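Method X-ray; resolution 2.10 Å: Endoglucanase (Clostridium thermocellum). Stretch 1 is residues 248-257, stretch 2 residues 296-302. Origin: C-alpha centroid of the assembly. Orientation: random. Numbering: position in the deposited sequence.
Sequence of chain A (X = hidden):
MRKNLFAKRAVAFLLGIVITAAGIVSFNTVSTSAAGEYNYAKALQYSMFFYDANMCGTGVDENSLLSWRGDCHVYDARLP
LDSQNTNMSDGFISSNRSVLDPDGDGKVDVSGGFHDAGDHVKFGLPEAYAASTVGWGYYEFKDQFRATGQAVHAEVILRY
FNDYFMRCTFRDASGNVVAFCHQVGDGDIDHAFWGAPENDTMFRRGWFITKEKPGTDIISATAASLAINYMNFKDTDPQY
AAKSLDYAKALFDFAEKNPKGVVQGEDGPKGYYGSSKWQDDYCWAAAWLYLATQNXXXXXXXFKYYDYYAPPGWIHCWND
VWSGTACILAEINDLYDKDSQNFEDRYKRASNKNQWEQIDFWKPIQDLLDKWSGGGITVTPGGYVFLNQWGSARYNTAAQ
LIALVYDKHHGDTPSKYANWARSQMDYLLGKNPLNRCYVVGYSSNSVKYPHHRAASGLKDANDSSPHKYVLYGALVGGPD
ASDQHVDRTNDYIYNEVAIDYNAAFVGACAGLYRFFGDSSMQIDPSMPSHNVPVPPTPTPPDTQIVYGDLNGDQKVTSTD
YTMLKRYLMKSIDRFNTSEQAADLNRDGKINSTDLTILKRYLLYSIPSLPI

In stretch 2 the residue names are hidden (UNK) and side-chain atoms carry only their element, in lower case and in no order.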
# COMPACT_ATOMS: atom_id res chain seq x y z
N ALA A 248 5.58 7.43 13.90
CA ALA A 248 4.78 6.20 13.97
C ALA A 248 4.19 6.01 15.37
O ALA A 248 2.98 5.77 15.52
CB ALA A 248 5.63 4.98 13.58
N LYS A 249 5.04 6.11 16.39
CA LYS A 249 4.60 5.94 17.78
C LYS A 249 3.57 6.99 18.19
O LYS A 249 2.64 6.69 18.94
CB LYS A 249 5.79 6.06 18.73
CG LYS A 249 6.85 4.97 18.65
CD LYS A 249 8.09 5.46 19.39
CE LYS A 249 8.96 4.34 19.90
NZ LYS A 249 10.11 4.88 20.72
N ALA A 250 3.74 8.22 17.72
CA ALA A 250 2.82 9.31 18.04
C ALA A 250 1.46 9.04 17.43
O ALA A 250 0.43 9.23 18.08
CB ALA A 250 3.38 10.64 17.53
N LEU A 251 1.45 8.62 16.17
CA LEU A 251 0.19 8.32 15.50
C LEU A 251 -0.49 7.15 16.22
O LEU A 251 -1.68 7.22 16.52
CB LEU A 251 0.45 7.98 14.03
CG LEU A 251 0.76 9.18 13.14
CD1 LEU A 251 1.41 8.74 11.84
CD2 LEU A 251 -0.53 9.96 12.87
N PHE A 252 0.27 6.10 16.53
CA PHE A 252 -0.32 4.96 17.23
C PHE A 252 -0.90 5.37 18.57
O PHE A 252 -1.97 4.89 18.97
CB PHE A 252 0.69 3.84 17.46
CG PHE A 252 0.08 2.58 18.03
CD1 PHE A 252 -0.47 1.62 17.18
CD2 PHE A 252 0.02 2.38 19.41
CE1 PHE A 252 -1.08 0.46 17.71
CE2 PHE A 252 -0.58 1.23 19.94
CZ PHE A 252 -1.14 0.28 19.09
N ASP A 253 -0.20 6.25 19.28
CA ASP A 253 -0.68 6.71 20.58
C ASP A 253 -1.98 7.49 20.44
O ASP A 253 -2.86 7.41 21.30
CB ASP A 253 0.37 7.59 21.26
CG ASP A 253 0.10 7.76 22.74
OD1 ASP A 253 0.03 6.73 23.44
OD2 ASP A 253 -0.06 8.91 23.20
N PHE A 254 -2.10 8.24 19.36
CA PHE A 254 -3.29 9.01 19.07
C PHE A 254 -4.44 8.02 18.83
O PHE A 254 -5.54 8.20 19.34
CB PHE A 254 -3.04 9.89 17.84
CG PHE A 254 -4.25 10.66 17.36
CD1 PHE A 254 -5.19 10.05 16.54
CD2 PHE A 254 -4.43 12.00 17.72
CE1 PHE A 254 -6.30 10.77 16.05
CE2 PHE A 254 -5.53 12.73 17.23
CZ PHE A 254 -6.47 12.10 16.40
N ALA A 255 -4.17 6.97 18.06
CA ALA A 255 -5.19 5.97 17.77
C ALA A 255 -5.58 5.23 19.04
O ALA A 255 -6.76 4.99 19.29
CB ALA A 255 -4.68 4.96 16.71
N GLU A 256 -4.59 4.88 19.85
CA GLU A 256 -4.83 4.16 21.10
C GLU A 256 -5.65 4.96 22.11
O GLU A 256 -6.63 4.47 22.65
CB GLU A 256 -3.50 3.76 21.73
CG GLU A 256 -3.66 2.94 22.99
CD GLU A 256 -2.33 2.64 23.66
OE1 GLU A 256 -1.30 2.60 22.96
OE2 GLU A 256 -2.32 2.44 24.89
N LYS A 257 -5.21 6.19 22.35
CA LYS A 257 -5.83 7.09 23.32
C LYS A 257 -7.23 7.62 23.03
O LYS A 257 -8.01 7.86 23.95
CB LYS A 257 -4.91 8.29 23.55
CG LYS A 257 -3.95 8.15 24.72
CD LYS A 257 -3.26 6.79 24.76
CE LYS A 257 -2.36 6.66 26.00
NZ LYS A 257 -1.29 7.72 26.02
N UNK A 296 6.87 -4.32 24.97
CA UNK A 296 5.79 -5.24 25.19
C UNK A 296 4.39 -4.66 25.10
O UNK A 296 3.43 -5.38 24.82
c UNK A 296 5.97 -5.94 26.54
o UNK A 296 8.14 -8.42 25.02
c UNK A 296 7.08 -8.01 25.54
o UNK A 296 5.96 -8.49 25.25
c UNK A 296 7.16 -6.90 26.59
N UNK A 297 4.27 -3.36 25.35
CA UNK A 297 2.97 -2.70 25.29
C UNK A 297 2.31 -2.87 23.92
O UNK A 297 1.10 -3.08 23.82
c UNK A 297 3.13 -1.21 25.60
n UNK A 297 0.76 -0.53 26.12
c UNK A 297 -0.18 0.27 25.66
n UNK A 297 0.30 0.91 24.61
c UNK A 297 1.60 0.51 24.39
c UNK A 297 1.89 -0.41 25.35
N UNK A 298 3.11 -2.77 22.86
CA UNK A 298 2.59 -2.91 21.51
C UNK A 298 2.10 -4.32 21.25
O UNK A 298 1.06 -4.51 20.62
c UNK A 298 3.99 -1.06 20.55
c UNK A 298 3.29 1.26 20.44
o UNK A 298 4.89 3.01 20.78
c UNK A 298 5.59 0.73 20.90
c UNK A 298 3.00 -0.10 20.36
c UNK A 298 3.66 -2.53 20.49
c UNK A 298 5.29 -0.62 20.82
c UNK A 298 4.58 1.67 20.70
N UNK A 299 2.83 -5.31 21.74
CA UNK A 299 2.42 -6.69 21.53
C UNK A 299 1.12 -6.93 22.30
O UNK A 299 0.24 -7.67 21.84
c UNK A 299 3.49 -7.67 22.01
c UNK A 299 4.37 -9.99 22.16
c UNK A 299 3.28 -9.11 21.54
c UNK A 299 3.34 -9.18 20.00
N UNK A 300 0.99 -6.30 23.47
CA UNK A 300 -0.22 -6.43 24.28
C UNK A 300 -1.41 -5.82 23.55
O UNK A 300 -2.53 -6.32 23.64
o UNK A 300 1.41 -5.83 27.51
c UNK A 300 0.85 -6.48 26.59
o UNK A 300 1.00 -7.71 26.45
c UNK A 300 -0.07 -5.73 25.64
N UNK A 301 -1.17 -4.71 22.85
CA UNK A 301 -2.25 -4.07 22.11
C UNK A 301 -2.63 -4.93 20.91
O UNK A 301 -3.81 -5.05 20.58
c UNK A 301 -1.85 -1.63 22.76
c UNK A 301 -1.83 -2.67 21.65
c UNK A 301 -3.21 -1.51 23.42
o UNK A 301 -4.18 -1.10 22.76
o UNK A 301 -3.32 -1.85 24.62
N UNK A 302 -1.64 -5.55 20.28
CA UNK A 302 -1.91 -6.41 19.13
C UNK A 302 -2.73 -7.61 19.57
O UNK A 302 -3.73 -7.97 18.94
c UNK A 302 -0.61 -6.86 18.48
O HOH W 1 2.86 4.70 20.72

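Position 296 carries three side-chain carbons in an unbranched chain, the third bearing two oxygens, and the side chain is out of reach of stretch 1. Three carbons ending in a carboxylate define Glu296. Both carboxylate oxygens are hydrogen-bonded elsewhere in the structure.

Position 297 has one carbon followed by a five-membered ring of three carbons and two nitrogens, an imidazole; one ring nitrogen of position 297 lies 2.9 Å from Glu256 OE1. The residue is therefore His297. Its CA-to-CB bond points sideways, but chi1 at 171° (t) and chi2 at 69° bring the ring nearer to stretch 1. There His297 NE2 donates a hydrogen bond to Glu256 OE1, with an N-H...acceptor angle of 170°. The acceptor lies at the ring edge, near its plane, where an imidazole N-H points; near-linearity supports the hydrogen bond.

Position 298 shows one carbon, then a six-carbon ring bearing a single oxygen. A ring carbon of position 298 lies 3.6 Å from Phe252 CD2, and its oxygen lies 3.5 Å from Lys249 CG. A phenol on one methylene is tyrosine, Tyr298. Chi1 is m (-67°), and although the CA-to-CB bond runs sideways, the ring reaches across the gap, the atoms in these contacts being CE1 and OH. The ring centroids of Tyr298 and Phe252 are 5.4 Å apart and the planes meet at 78°, an offset edge-to-face pair in which the tyrosine presents its edge to the phenylalanine face. Water 1 extends the link: its O donates to Lys249 O at 2.7 Å and is hydrogen-bonded to Tyr298 OH at 2.6 Å.

Position 299 has four side-chain carbons, forked at the second, no heteroatom, and no reach to stretch 1. The fork identifies Leu299, since isoleucine would branch at the first. It is buried.

Position 300 has two carbons, the second carrying two oxygens, and makes no contact with stretch 1: Asp300. It is exposed, and OD1 is hydrogen-bonded elsewhere in the structure.

Position 301 again has three carbons with two oxygens on the third. Its CB sits 4.0 Å from Phe252 CZ, at the edge of that ring, while one carboxylate oxygen of position 301 is 4.1 Å from Glu256 CG. This is Glu301, and that oxygen is OE1. Here CA-to-CB points toward stretch 1. Chi1 and chi2 are both m (-76° and -57°).

Position 302 has a single side-chain carbon, without contact to stretch 1, so it is Ala302.

The contact joins two helices whose N-to-C directions differ by 45° and whose axes approach no closer than 13.0 Å. That spacing leaves long side chains to span the gap, and the buried surface is a modest 283 Å². Phe252 and Tyr298 form its aromatic center, while the His297–Glu256 hydrogen bond supplies a directional polar link. Glu256 OE2 and Glu301 OE2 lie 4.4 Å apart, a proximity of like charges; the histidine's hydrogen bond to Glu256 and the hydrogen bonds Glu301 makes with its oxygens outside the two stretches provide polar partners for these carboxylates.

Stretch 2 296-302: EHYLDEA
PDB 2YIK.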